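Local coordinates for protein 3,4-dihydroxy-2-butanone 4-phosphate synthase (Candida albicans, PDB 1TKS) that catalyses the conversion of D-ribulose 5-phosphate to formate and 3,4-dihydroxy-2-butanone 4-phosphate, a step in riboflavin biosynthesis, at residues E13-G18 / D34-A39; A86-C91 / P131-P136. One frame throughout, in Å; residues are numbered along the deposited sequence.

Overall arrangement
Interactions 1 and 2 lie on opposite sides of the chain's centre, with centres about 19 Å apart, and share no helix or strand. Both are largely buried. Interaction 1, the nearer to the middle of the chain, joins the end of helix 8-16 to strand 34-38 of the four-stranded mixed sheet; one aromatic ring and a bridging water carry most of it. Interaction 2 sets the loop 86-91 along strand 129-134, whose other partner is strand 59-63. Here two backbone hydrogen bonds, one of them weak, join the segments directly, A86 is exposed, and the second subunit packs on the loop. Helix 145-155 touches both contacts, reaching Y15 and I36 in the first and L132 in the second.

Interaction 1: E13-G18 / D34-A39; sequences EAYKNG and DLIMAA
Y15 lays its ring against the backbone of M37 and A38. The amide N of A38 sits over one face, 3.4 Å from CZ, and water 1 lies 3.9 Å above the ring plane on that same face, over its centre. The water donates to Y15 O and accepts from A38 N at 2.9 Å, joining helix end to strand. CG of Y15 is anti to the backbone N (chi1 -169°), and the far end of the ring, CE1, CE2 and CZ, comes up to the strand. CE1 rests against the small CB of A38 at 3.8 Å, and I36 CG2 approaches the phenol end. A tyrosine suits this buried place because its flat ring lies on a peptide backbone and on L21 and L152, while its OH hydrogen-bonds S153 of helix 145-155. Helix 8-16 meets strand 34-38 of the mixed sheet, whose D34 probably binds D-ribulose 5-phosphate. G18 is the C-prime residue of a Schellman motif, with E19 N bonded to A14 O and G18 N to Y15 O; at the phi of G18, 81°, a CB would press on the preceding carbonyl. M37 CE lies 3.6 Å from G18 O in a plain contact; that oxygen accepts from K46 NZ.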
ATOM      1  N   GLU B  13      25.645   8.600   7.876  1.00 10.75           N
ATOM      2  CA  GLU B  13      25.859   8.059   9.209  1.00 12.35           C
ATOM      3  C   GLU B  13      24.521   7.803   9.888  1.00 12.22           C
ATOM      4  O   GLU B  13      24.355   6.802  10.574  1.00 13.61           O
ATOM      5  CB  GLU B  13      26.714   9.009  10.049  1.00 13.66           C
ATOM      6  CG  GLU B  13      28.173   8.998   9.637  1.00 15.86           C
ATOM      7  CD  GLU B  13      28.808   7.634   9.818  1.00 16.41           C
ATOM      8  OE1 GLU B  13      29.729   7.299   9.043  1.00 19.64           O
ATOM      9  OE2 GLU B  13      28.400   6.901  10.746  1.00 15.40           O
ATOM     10  N   ALA B  14      23.563   8.705   9.692  1.00 10.22           N
ATOM     11  CA  ALA B  14      22.241   8.533  10.282  1.00 10.33           C
ATOM     12  C   ALA B  14      21.590   7.297   9.666  1.00 10.65           C
ATOM     13  O   ALA B  14      20.976   6.487  10.361  1.00 10.78           O
ATOM     14  CB  ALA B  14      21.382   9.767  10.018  1.00  9.72           C
ATOM     15  N   TYR B  15      21.737   7.165   8.354  1.00 10.61           N
ATOM     16  CA  TYR B  15      21.175   6.045   7.611  1.00 10.36           C
ATOM     17  C   TYR B  15      21.828   4.743   8.077  1.00 11.59           C
ATOM     18  O   TYR B  15      21.158   3.725   8.242  1.00 10.76           O
ATOM     19  CB  TYR B  15      21.402   6.290   6.113  1.00  9.17           C
ATOM     20  CG  TYR B  15      20.665   5.364   5.173  1.00  9.93           C
ATOM     21  CD1 TYR B  15      21.205   4.134   4.812  1.00  9.33           C
ATOM     22  CD2 TYR B  15      19.446   5.741   4.609  1.00  8.26           C
ATOM     23  CE1 TYR B  15      20.551   3.305   3.904  1.00  8.36           C
ATOM     24  CE2 TYR B  15      18.786   4.920   3.704  1.00  8.98           C
ATOM     25  CZ  TYR B  15      19.346   3.704   3.353  1.00  8.30           C
ATOM     26  OH  TYR B  15      18.705   2.898   2.443  1.00  8.59           O
ATOM     27  N   LYS B  16      23.135   4.780   8.311  1.00 13.02           N
ATOM     28  CA  LYS B  16      23.847   3.596   8.774  1.00 17.13           C
ATOM     29  C   LYS B  16      23.349   3.180  10.162  1.00 18.91           C
ATOM     30  O   LYS B  16      23.327   1.992  10.494  1.00 20.27           O
ATOM     31  CB  LYS B  16      25.351   3.884   8.824  1.00 17.81           C
ATOM     32  CG  LYS B  16      26.223   2.683   9.151  1.00 20.66           C
ATOM     33  CD  LYS B  16      27.681   3.101   9.244  1.00 22.81           C
ATOM     34  CE  LYS B  16      28.172   3.687   7.924  1.00 25.08           C
ATOM     35  NZ  LYS B  16      29.527   4.298   8.051  1.00 25.94           N
ATOM     36  N   ASN B  17      22.935   4.164  10.959  1.00 18.71           N
ATOM     37  CA  ASN B  17      22.455   3.917  12.316  1.00 20.05           C
ATOM     38  C   ASN B  17      20.962   3.582  12.361  1.00 17.72           C
ATOM     39  O   ASN B  17      20.340   3.617  13.423  1.00 18.69           O
ATOM     40  CB  ASN B  17      22.750   5.134  13.204  1.00 24.89           C
ATOM     41  CG  ASN B  17      23.121   4.750  14.633  1.00 30.02           C
ATOM     42  OD1 ASN B  17      23.461   5.610  15.449  1.00 34.33           O
ATOM     43  ND2 ASN B  17      23.060   3.457  14.938  1.00 32.22           N
ATOM     44  N   GLY B  18      20.392   3.271  11.200  1.00 15.28           N
ATOM     45  CA  GLY B  18      18.989   2.894  11.134  1.00 12.54           C
ATOM     46  C   GLY B  18      17.948   3.998  11.127  1.00 11.78           C
ATOM     47  O   GLY B  18      16.771   3.742  11.390  1.00 11.31           O
ATOM     48  N   ASP B  34       9.838  11.567   0.125  1.00  9.37           N
ATOM     49  CA  ASP B  34       9.667  10.159   0.461  1.00  9.56           C
ATOM     50  C   ASP B  34      10.560   9.794   1.633  1.00  9.79           C
ATOM     51  O   ASP B  34      11.662  10.329   1.777  1.00 10.29           O
ATOM     52  CB  ASP B  34      10.044   9.253  -0.720  1.00 11.26           C
ATOM     53  CG  ASP B  34       9.008   9.255  -1.835  1.00 13.81           C
ATOM     54  OD1 ASP B  34       7.892   9.768  -1.635  1.00 17.47           O
ATOM     55  OD2 ASP B  34       9.322   8.722  -2.920  1.00 19.81           O
ATOM     56  N   LEU B  35      10.077   8.889   2.476  1.00  7.91           N
ATOM     57  CA  LEU B  35      10.869   8.411   3.600  1.00  8.30           C
ATOM     58  C   LEU B  35      11.626   7.190   3.089  1.00  8.40           C
ATOM     59  O   LEU B  35      11.044   6.329   2.427  1.00  9.10           O
ATOM     60  CB  LEU B  35       9.965   8.002   4.762  1.00  9.03           C
ATOM     61  CG  LEU B  35       9.464   9.157   5.626  1.00 10.50           C
ATOM     62  CD1 LEU B  35       8.438   8.641   6.615  1.00 10.59           C
ATOM     63  CD2 LEU B  35      10.647   9.794   6.350  1.00  9.09           C
ATOM     64  N   ILE B  36      12.922   7.123   3.381  1.00  8.32           N
ATOM     65  CA  ILE B  36      13.753   5.996   2.956  1.00  8.11           C
ATOM     66  C   ILE B  36      14.706   5.575   4.071  1.00  8.02           C
ATOM     67  O   ILE B  36      15.276   6.422   4.760  1.00  8.65           O
ATOM     68  CB  ILE B  36      14.650   6.342   1.736  1.00  9.48           C
ATOM     69  CG1 ILE B  36      13.814   6.949   0.606  1.00  9.56           C
ATOM     70  CG2 ILE B  36      15.371   5.082   1.257  1.00  9.56           C
ATOM     71  CD1 ILE B  36      14.614   7.267  -0.650  1.00 12.12           C
ATOM     72  N   MET B  37      14.870   4.269   4.255  1.00 10.04           N
ATOM     73  CA  MET B  37      15.810   3.754   5.248  1.00  8.59           C
ATOM     74  C   MET B  37      16.315   2.391   4.815  1.00  8.60           C
ATOM     75  O   MET B  37      15.773   1.787   3.891  1.00  8.60           O
ATOM     76  CB  MET B  37      15.178   3.674   6.652  1.00  9.08           C
ATOM     77  CG  MET B  37      14.158   2.552   6.897  1.00  9.38           C
ATOM     78  SD  MET B  37      13.852   2.302   8.660  1.00  8.47           S
ATOM     79  CE  MET B  37      15.293   1.388   9.159  1.00 10.46           C
ATOM     80  N   ALA B  38      17.362   1.921   5.481  1.00  7.92           N
ATOM     81  CA  ALA B  38      17.964   0.630   5.172  1.00  7.01           C
ATOM     82  C   ALA B  38      16.968  -0.504   5.389  1.00  6.97           C
ATOM     83  O   ALA B  38      16.368  -0.619   6.452  1.00  9.02           O
ATOM     84  CB  ALA B  38      19.196   0.415   6.039  1.00  8.17           C
ATOM     85  N   ALA B  39      16.802  -1.347   4.374  1.00  7.45           N
ATOM     86  CA  ALA B  39      15.868  -2.463   4.463  1.00  7.65           C
ATOM     87  C   ALA B  39      16.198  -3.416   5.608  1.00  8.78           C
ATOM     88  O   ALA B  39      15.302  -3.879   6.321  1.00  9.78           O
ATOM     89  CB  ALA B  39      15.837  -3.230   3.137  1.00  8.67           C
TER
HETATM   90  O   HOH W   1      18.438   3.411   7.768  1.00  8.18           O

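Interaction 2: A86-C91 / P131-P136; sequences AYTITC and PLRAVP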
ATOM      1  N   ALA B  86       8.643  -0.534 -12.790  1.00 31.43           N
ATOM      2  CA  ALA B  86       9.753  -1.466 -12.611  1.00 26.85           C
ATOM      3  C   ALA B  86       9.517  -2.344 -11.379  1.00 24.08           C
ATOM      4  O   ALA B  86      10.461  -2.790 -10.722  1.00 23.53           O
ATOM      5  CB  ALA B  86      11.066  -0.701 -12.468  1.00 29.22           C
ATOM      6  N   TYR B  87       8.246  -2.576 -11.069  1.00 19.76           N
ATOM      7  CA  TYR B  87       7.871  -3.410  -9.933  1.00 16.19           C
ATOM      8  C   TYR B  87       8.129  -4.873 -10.250  1.00 14.95           C
ATOM      9  O   TYR B  87       8.163  -5.265 -11.416  1.00 15.61           O
ATOM     10  CB  TYR B  87       6.377  -3.285  -9.626  1.00 14.69           C
ATOM     11  CG  TYR B  87       5.900  -1.916  -9.224  1.00 14.95           C
ATOM     12  CD1 TYR B  87       5.469  -0.997 -10.181  1.00 14.97           C
ATOM     13  CD2 TYR B  87       5.848  -1.547  -7.883  1.00 14.55           C
ATOM     14  CE1 TYR B  87       4.992   0.255  -9.809  1.00 16.56           C
ATOM     15  CE2 TYR B  87       5.377  -0.301  -7.498  1.00 15.69           C
ATOM     16  CZ  TYR B  87       4.949   0.594  -8.463  1.00 17.01           C
ATOM     17  OH  TYR B  87       4.469   1.825  -8.088  1.00 17.57           O
ATOM     18  N   THR B  88       8.300  -5.679  -9.208  1.00 12.79           N
ATOM     19  CA  THR B  88       8.486  -7.115  -9.380  1.00 11.45           C
ATOM     20  C   THR B  88       7.228  -7.708  -8.763  1.00 11.17           C
ATOM     21  O   THR B  88       6.404  -6.975  -8.206  1.00 11.34           O
ATOM     22  CB  THR B  88       9.696  -7.671  -8.587  1.00 12.91           C
ATOM     23  OG1 THR B  88       9.374  -7.741  -7.191  1.00 10.41           O
ATOM     24  CG2 THR B  88      10.907  -6.787  -8.777  1.00 12.24           C
ATOM     25  N   ILE B  89       7.066  -9.020  -8.870  1.00 10.48           N
ATOM     26  CA  ILE B  89       5.914  -9.677  -8.270  1.00  9.69           C
ATOM     27  C   ILE B  89       6.042  -9.407  -6.772  1.00  9.16           C
ATOM     28  O   ILE B  89       7.148  -9.377  -6.239  1.00 11.21           O
ATOM     29  CB  ILE B  89       5.956 -11.190  -8.528  1.00 12.62           C
ATOM     30  CG1 ILE B  89       6.137 -11.441 -10.024  1.00 16.78           C
ATOM     31  CG2 ILE B  89       4.683 -11.851  -8.016  1.00 14.03           C
ATOM     32  CD1 ILE B  89       6.457 -12.879 -10.372  1.00 18.70           C
ATOM     33  N   THR B  90       4.923  -9.190  -6.095  1.00  9.49           N
ATOM     34  CA  THR B  90       4.960  -8.913  -4.664  1.00  9.33           C
ATOM     35  C   THR B  90       5.318 -10.171  -3.884  1.00  8.23           C
ATOM     36  O   THR B  90       5.249 -11.274  -4.420  1.00  9.22           O
ATOM     37  CB  THR B  90       3.613  -8.381  -4.169  1.00  9.31           C
ATOM     38  OG1 THR B  90       2.581  -9.317  -4.497  1.00 10.69           O
ATOM     39  CG2 THR B  90       3.306  -7.041  -4.822  1.00 11.37           C
ATOM     40  N   CYS B  91       5.676 -10.009  -2.613  1.00  9.26           N
ATOM     41  CA  CYS B  91       6.064 -11.154  -1.802  1.00  8.66           C
ATOM     42  C   CYS B  91       5.963 -10.925  -0.296  1.00  7.60           C
ATOM     43  O   CYS B  91       5.896  -9.787   0.182  1.00  8.18           O
ATOM     44  CB  CYS B  91       7.506 -11.550  -2.134  1.00  7.88           C
ATOM     45  SG  CYS B  91       8.725 -10.312  -1.582  1.00 11.10           S
ATOM     46  N   PRO B 131       8.674  -5.236  -4.009  1.00  8.77           N
ATOM     47  CA  PRO B 131      10.100  -5.051  -4.301  1.00  8.79           C
ATOM     48  C   PRO B 131      10.243  -4.235  -5.585  1.00  8.93           C
ATOM     49  O   PRO B 131       9.409  -4.338  -6.485  1.00  9.93           O
ATOM     50  CB  PRO B 131      10.618  -6.484  -4.488  1.00  9.02           C
ATOM     51  CG  PRO B 131       9.645  -7.321  -3.696  1.00 10.01           C
ATOM     52  CD  PRO B 131       8.318  -6.663  -4.017  1.00  8.29           C
ATOM     53  N   LEU B 132      11.296  -3.425  -5.662  1.00  9.95           N
ATOM     54  CA  LEU B 132      11.554  -2.602  -6.843  1.00 10.27           C
ATOM     55  C   LEU B 132      12.959  -2.901  -7.344  1.00 10.09           C
ATOM     56  O   LEU B 132      13.876  -3.070  -6.545  1.00 12.33           O
ATOM     57  CB  LEU B 132      11.451  -1.116  -6.502  1.00 10.81           C
ATOM     58  CG  LEU B 132      10.137  -0.641  -5.888  1.00 11.63           C
ATOM     59  CD1 LEU B 132      10.140   0.879  -5.807  1.00  8.10           C
ATOM     60  CD2 LEU B 132       8.969  -1.125  -6.726  1.00 11.52           C
ATOM     61  N   ARG B 133      13.126  -2.964  -8.662  1.00  8.73           N
ATOM     62  CA  ARG B 133      14.431  -3.260  -9.247  1.00  9.64           C
ATOM     63  C   ARG B 133      15.223  -2.018  -9.643  1.00  9.27           C
ATOM     64  O   ARG B 133      14.859  -1.313 -10.585  1.00 10.15           O
ATOM     65  CB  ARG B 133      14.262  -4.162 -10.472  1.00 10.10           C
ATOM     66  CG  ARG B 133      13.691  -5.533 -10.151  1.00 12.57           C
ATOM     67  CD  ARG B 133      13.627  -6.412 -11.391  1.00 17.43           C
ATOM     68  NE  ARG B 133      14.973  -6.735 -11.858  1.00 25.84           N
ATOM     69  CZ  ARG B 133      15.249  -7.588 -12.839  1.00 26.84           C
ATOM     70  NH1 ARG B 133      14.270  -8.217 -13.474  1.00 29.79           N
ATOM     71  NH2 ARG B 133      16.509  -7.814 -13.182  1.00 30.02           N
ATOM     72  N   ALA B 134      16.311  -1.757  -8.926  1.00  8.80           N
ATOM     73  CA  ALA B 134      17.159  -0.605  -9.220  1.00  9.20           C
ATOM     74  C   ALA B 134      18.109  -0.967 -10.361  1.00 10.57           C
ATOM     75  O   ALA B 134      18.738  -2.025 -10.339  1.00 12.19           O
ATOM     76  CB  ALA B 134      17.952  -0.212  -7.980  1.00 10.32           C
ATOM     77  N   VAL B 135      18.219  -0.089 -11.354  1.00  9.86           N
ATOM     78  CA  VAL B 135      19.087  -0.355 -12.496  1.00  9.57           C
ATOM     79  C   VAL B 135      20.571  -0.301 -12.145  1.00  9.99           C
ATOM     80  O   VAL B 135      20.980   0.414 -11.227  1.00  9.95           O
ATOM     81  CB  VAL B 135      18.821   0.641 -13.662  1.00  8.79           C
ATOM     82  CG1 VAL B 135      17.366   0.573 -14.078  1.00  9.86           C
ATOM     83  CG2 VAL B 135      19.194   2.067 -13.251  1.00  8.62           C
ATOM     84  N   PRO B 136      21.395  -1.083 -12.864  1.00 11.27           N
ATOM     85  CA  PRO B 136      22.839  -1.100 -12.618  1.00 11.27           C
ATOM     86  C   PRO B 136      23.380   0.311 -12.825  1.00 10.57           C
ATOM     87  O   PRO B 136      23.009   0.989 -13.785  1.00 12.25           O
ATOM     88  CB  PRO B 136      23.355  -2.065 -13.679  1.00 12.22           C
ATOM     89  CG  PRO B 136      22.232  -3.028 -13.827  1.00 11.64           C
ATOM     90  CD  PRO B 136      21.019  -2.118 -13.842  1.00 12.73           C
TER
HETATM   91  O   HOH W   2       6.519  -4.901  -6.435  1.00  9.62           O
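The ring of Y87 meets L132 through its CD2 corner, 3.4 Å from the CD2 methyl of L132, a tight approach that comes in obliquely. The two side chains lie side by side and point the same way, and P126 of the second subunit also packs on Y87. L132 and Y87 neighbour T146 and T85, which probably bind D-ribulose 5-phosphate. The other flat group, the guanidinium of R133, has a long, weak ion pair with E64; the arginine meets the loop through its aliphatic stem, whose CG lies 3.3 Å from T88 CG2. An arginine suits this partly exposed place, its methylenes packing on T88 while the charged end lies beyond them. Between these groups the backbones run antiparallel, Y87 and L132 forming a single non-hydrogen-bonded pair. T88 N donates to P131 O at 3.2 Å, the donor tilted 28° from the carbonyl plane, and R133 N reaches A86 O in a weak bond of 3.4 Å. The loop thereby lines one side of strand 129-134, while L132 pairs through its backbone with V60 and L62 of strand 59-63. Water 2 donates to both T88 O and P131 O, the latter at 2.9 Å, so the proline carbonyl receives two donors. T88 crosses P131 at about a right angle, with OG1 3.2 Å from P131 CB. The chi1 of T88, 75°, sets OG1 between the backbone N and the carbonyl carbon, where the hydroxyl donates to I89 O at 2.9 Å. P131, compact and apolar, turns its ring into the loop, and C91 SG lies 3.8 Å from its CG.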